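Local coordinates for periplasmic binding protein (Veillonella parvula, PDB 4LJS), which probably binds a small ligand, perhaps an iron chelate or a related metal complex, in the periplasm for delivery to a membrane transporter, at residues Pro195-Leu209 / Asp226-Val240. Numbering follows the deposited sequence.
Sequences PKALFIEVQGKHFRL and DVIDTETPSISMEDV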
# COMPACT_ATOMS: atom_id res chain seq x y z
N PRO A 195 -10.76 16.45 -14.06
CA PRO A 195 -9.45 17.09 -13.89
C PRO A 195 -8.35 16.27 -14.57
O PRO A 195 -8.45 15.05 -14.63
CB PRO A 195 -9.25 17.08 -12.37
CG PRO A 195 -10.02 15.90 -11.91
CD PRO A 195 -11.23 15.83 -12.81
N LYS A 196 -7.33 16.95 -15.09
CA LYS A 196 -6.19 16.25 -15.69
C LYS A 196 -5.05 16.12 -14.67
O LYS A 196 -4.45 17.12 -14.25
CB LYS A 196 -5.72 16.97 -16.95
CG LYS A 196 -4.51 16.31 -17.61
CD LYS A 196 -4.72 16.03 -19.09
CE LYS A 196 -4.62 17.30 -19.92
NZ LYS A 196 -4.17 16.99 -21.31
N ALA A 197 -4.74 14.88 -14.29
CA ALA A 197 -3.78 14.62 -13.23
C ALA A 197 -2.45 14.03 -13.72
O ALA A 197 -2.41 13.27 -14.69
CB ALA A 197 -4.39 13.70 -12.17
N LEU A 198 -1.37 14.39 -13.02
CA LEU A 198 -0.06 13.81 -13.27
C LEU A 198 0.52 13.24 -11.98
O LEU A 198 0.61 13.94 -10.97
CB LEU A 198 0.90 14.86 -13.83
CG LEU A 198 2.35 14.40 -13.96
CD1 LEU A 198 2.48 13.33 -15.05
CD2 LEU A 198 3.29 15.57 -14.22
N PHE A 199 0.91 11.97 -12.02
CA PHE A 199 1.57 11.33 -10.89
C PHE A 199 3.03 11.08 -11.22
O PHE A 199 3.34 10.35 -12.16
CB PHE A 199 0.90 10.00 -10.54
CG PHE A 199 -0.55 10.12 -10.18
CD1 PHE A 199 -1.53 10.19 -11.16
CD2 PHE A 199 -0.94 10.14 -8.85
CE1 PHE A 199 -2.86 10.29 -10.82
CE2 PHE A 199 -2.27 10.24 -8.50
CZ PHE A 199 -3.24 10.32 -9.49
N ILE A 200 3.92 11.69 -10.45
CA ILE A 200 5.35 11.50 -10.66
C ILE A 200 6.10 11.38 -9.34
O ILE A 200 5.67 11.92 -8.32
CB ILE A 200 5.97 12.66 -11.47
CG1 ILE A 200 5.54 14.01 -10.89
CG2 ILE A 200 5.58 12.56 -12.93
CD1 ILE A 200 6.39 15.17 -11.34
N GLU A 201 7.22 10.66 -9.38
CA GLU A 201 8.15 10.62 -8.26
C GLU A 201 9.44 11.29 -8.72
O GLU A 201 9.91 11.04 -9.83
CB GLU A 201 8.45 9.19 -7.80
CG GLU A 201 9.53 9.11 -6.71
CD GLU A 201 9.83 7.70 -6.22
OE1 GLU A 201 9.37 6.72 -6.86
OE2 GLU A 201 10.53 7.57 -5.19
N VAL A 202 10.00 12.14 -7.87
CA VAL A 202 11.23 12.83 -8.21
C VAL A 202 12.44 12.02 -7.78
O VAL A 202 12.58 11.67 -6.61
CB VAL A 202 11.29 14.23 -7.58
CG1 VAL A 202 12.68 14.83 -7.75
CG2 VAL A 202 10.23 15.12 -8.20
N GLN A 203 13.31 11.73 -8.75
CA GLN A 203 14.54 11.00 -8.49
C GLN A 203 15.69 11.77 -9.11
O GLN A 203 15.92 11.69 -10.32
CB GLN A 203 14.47 9.59 -9.06
CG GLN A 203 13.64 8.65 -8.22
CD GLN A 203 14.31 8.31 -6.90
OE1 GLN A 203 15.52 8.08 -6.85
NE2 GLN A 203 13.53 8.30 -5.83
N GLY A 204 16.42 12.51 -8.28
CA GLY A 204 17.45 13.40 -8.77
C GLY A 204 16.81 14.52 -9.56
O GLY A 204 15.95 15.24 -9.05
N LYS A 205 17.22 14.66 -10.82
CA LYS A 205 16.68 15.71 -11.67
C LYS A 205 15.67 15.13 -12.65
O LYS A 205 15.41 15.72 -13.70
CB LYS A 205 17.81 16.41 -12.43
N HIS A 206 15.09 13.99 -12.31
CA HIS A 206 14.18 13.31 -13.23
C HIS A 206 12.80 13.04 -12.65
O HIS A 206 12.64 12.89 -11.43
CB HIS A 206 14.81 12.02 -13.74
CG HIS A 206 16.05 12.24 -14.55
ND1 HIS A 206 16.02 12.71 -15.84
CD2 HIS A 206 17.36 12.08 -14.23
CE1 HIS A 206 17.26 12.82 -16.30
NE2 HIS A 206 18.09 12.44 -15.34
N PHE A 207 11.80 12.99 -13.53
CA PHE A 207 10.42 12.73 -13.14
C PHE A 207 10.01 11.31 -13.49
O PHE A 207 9.60 11.03 -14.62
CB PHE A 207 9.46 13.71 -13.83
CG PHE A 207 9.66 15.14 -13.43
CD1 PHE A 207 10.28 15.46 -12.23
CD2 PHE A 207 9.23 16.16 -14.25
CE1 PHE A 207 10.46 16.77 -11.86
CE2 PHE A 207 9.41 17.48 -13.88
CZ PHE A 207 10.03 17.79 -12.69
N ARG A 208 10.12 10.42 -12.52
CA ARG A 208 9.68 9.04 -12.68
C ARG A 208 8.16 9.05 -12.85
O ARG A 208 7.45 9.59 -12.00
CB ARG A 208 10.10 8.24 -11.44
CG ARG A 208 9.72 6.77 -11.44
CD ARG A 208 10.27 6.10 -10.17
NE ARG A 208 11.72 5.88 -10.23
CZ ARG A 208 12.45 5.43 -9.21
NH1 ARG A 208 11.88 5.17 -8.04
NH2 ARG A 208 13.76 5.24 -9.35
N LEU A 209 7.67 8.48 -13.94
CA LEU A 209 6.24 8.53 -14.27
C LEU A 209 5.44 7.34 -13.74
O LEU A 209 5.86 6.20 -13.86
CB LEU A 209 6.06 8.64 -15.79
CG LEU A 209 4.63 8.46 -16.31
CD1 LEU A 209 3.72 9.61 -15.88
CD2 LEU A 209 4.63 8.33 -17.82
N ASP A 226 -8.65 12.43 -15.54
CA ASP A 226 -7.96 12.19 -16.80
C ASP A 226 -6.47 12.04 -16.48
O ASP A 226 -5.75 13.03 -16.36
CB ASP A 226 -8.21 13.36 -17.76
CG ASP A 226 -7.64 13.12 -19.14
OD1 ASP A 226 -7.31 11.96 -19.47
OD2 ASP A 226 -7.53 14.10 -19.92
N VAL A 227 -6.02 10.79 -16.34
CA VAL A 227 -4.66 10.52 -15.92
C VAL A 227 -3.68 10.59 -17.09
O VAL A 227 -3.86 9.91 -18.10
CB VAL A 227 -4.54 9.14 -15.22
CG1 VAL A 227 -3.10 8.86 -14.82
CG2 VAL A 227 -5.42 9.09 -13.99
N ILE A 228 -2.66 11.43 -16.94
CA ILE A 228 -1.62 11.56 -17.95
C ILE A 228 -0.70 10.34 -17.97
O ILE A 228 -0.29 9.86 -16.91
CB ILE A 228 -0.77 12.82 -17.70
CG1 ILE A 228 -1.64 14.07 -17.79
CG2 ILE A 228 0.39 12.90 -18.68
CD1 ILE A 228 -0.92 15.33 -17.42
N ASP A 229 -0.39 9.84 -19.16
CA ASP A 229 0.51 8.70 -19.31
C ASP A 229 1.16 8.69 -20.68
O ASP A 229 0.53 8.32 -21.67
CB ASP A 229 -0.25 7.39 -19.07
CG ASP A 229 0.68 6.18 -19.02
OD1 ASP A 229 1.91 6.36 -19.05
OD2 ASP A 229 0.16 5.05 -18.93
N THR A 230 2.42 9.09 -20.74
CA THR A 230 3.16 9.13 -22.00
C THR A 230 3.84 7.79 -22.29
O THR A 230 4.59 7.67 -23.26
CB THR A 230 4.21 10.24 -21.99
OG1 THR A 230 5.09 10.07 -20.87
CG2 THR A 230 3.54 11.61 -21.90
N GLU A 231 3.59 6.80 -21.44
CA GLU A 231 4.11 5.45 -21.63
C GLU A 231 5.63 5.42 -21.75
O GLU A 231 6.17 4.86 -22.70
CB GLU A 231 3.45 4.79 -22.83
CG GLU A 231 1.93 4.79 -22.75
CD GLU A 231 1.29 4.20 -23.98
OE1 GLU A 231 1.97 4.08 -25.02
OE2 GLU A 231 0.09 3.85 -23.91
N THR A 232 6.29 6.03 -20.78
CA THR A 232 7.74 6.10 -20.73
C THR A 232 8.11 5.94 -19.26
O THR A 232 7.35 6.36 -18.39
CB THR A 232 8.22 7.48 -21.21
OG1 THR A 232 7.19 8.10 -21.99
CG2 THR A 232 9.51 7.38 -22.04
N PRO A 233 9.27 5.33 -18.97
CA PRO A 233 9.66 5.23 -17.56
C PRO A 233 9.87 6.61 -16.93
O PRO A 233 9.86 6.75 -15.71
CB PRO A 233 10.98 4.44 -17.60
CG PRO A 233 11.48 4.60 -19.00
CD PRO A 233 10.25 4.67 -19.86
N SER A 234 10.03 7.62 -17.78
CA SER A 234 10.27 8.98 -17.33
C SER A 234 9.48 9.97 -18.18
O SER A 234 9.28 9.74 -19.37
CB SER A 234 11.76 9.29 -17.42
OG SER A 234 12.25 8.99 -18.73
N ILE A 235 9.04 11.06 -17.58
CA ILE A 235 8.38 12.11 -18.36
C ILE A 235 9.20 13.40 -18.34
O ILE A 235 9.53 13.92 -17.27
CB ILE A 235 6.92 12.36 -17.93
CG1 ILE A 235 6.28 13.41 -18.84
CG2 ILE A 235 6.83 12.78 -16.47
CD1 ILE A 235 4.77 13.47 -18.76
N SER A 236 9.53 13.90 -19.52
CA SER A 236 10.33 15.11 -19.64
C SER A 236 9.55 16.31 -19.12
O SER A 236 8.32 16.34 -19.19
CB SER A 236 10.74 15.35 -21.09
OG SER A 236 9.62 15.71 -21.88
N MSE A 237 10.28 17.30 -18.61
CA MSE A 237 9.69 18.57 -18.21
C MSE A 237 8.95 19.18 -19.40
O MSE A 237 7.94 19.86 -19.24
CB MSE A 237 10.78 19.51 -17.69
CG MSE A 237 10.29 20.89 -17.28
SE MSE A 237 11.56 21.86 -16.16
CE MSE A 237 11.93 20.45 -14.86
N GLU A 238 9.47 18.91 -20.59
CA GLU A 238 8.87 19.37 -21.84
C GLU A 238 7.51 18.74 -22.09
O GLU A 238 6.56 19.42 -22.47
CB GLU A 238 9.81 19.07 -23.00
CG GLU A 238 9.19 19.32 -24.35
CD GLU A 238 10.22 19.29 -25.45
OE1 GLU A 238 11.18 18.49 -25.35
OE2 GLU A 238 10.08 20.07 -26.41
N ASP A 239 7.43 17.42 -21.90
CA ASP A 239 6.17 16.69 -22.04
C ASP A 239 5.16 17.09 -20.97
O ASP A 239 3.95 17.04 -21.20
CB ASP A 239 6.41 15.18 -22.00
CG ASP A 239 6.60 14.58 -23.38
OD1 ASP A 239 5.82 14.94 -24.28
OD2 ASP A 239 7.53 13.76 -23.55
N VAL A 240 5.65 17.48 -19.81
CA VAL A 240 4.77 17.94 -18.74
C VAL A 240 4.13 19.27 -19.12
O VAL A 240 2.94 19.47 -18.89
CB VAL A 240 5.52 18.05 -17.39
CG1 VAL A 240 4.61 18.63 -16.33
CG2 VAL A 240 6.03 16.68 -16.96
O HOH W 1 0.27 10.28 -14.25
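Leu209 swings CG away from its own backbone N (chi1 170°), which carries CD2 into the turn at 229-232, 3.4 Å from Thr232 O and 3.5 Å from Thr230 OG1. Phe207 instead keeps CG beside its N, anti to the carbonyl carbon (chi1 -64°), and CZ meets the CE methyl of selenomethionine Met237 at 3.9 Å. Between them Ile235 presses CG2 against CG2 of Ile200, 3.8 Å away, the side chains crossing nearly at right angles. Ile235 N also donates to Phe207 O, paired with a weak bond from Leu209 N to Pro233 O, so 233-235 is tied to hairpin 196-209. At the start of strand 196-203, near Pro195, it runs parallel to 226-227, the chain returning through helix 215-222 as in a beta-alpha-beta crossover: Asp226 N bonds Pro195 O, Ala197 N bonds Asp226 O, and Ile228 N reaches Ala197 O at 2.9 Å. Where the strands part, a water accepts from Phe199 N and donates to Ile228 O. The Asx turn of Asp229 and the Ser236 N-cap shape the loop into helix 237-243. Val240 of that helix packs on Leu198, strand 247-252 pairs with 196-203, and helix 299-310 covers the face bearing Ala197 and Phe199.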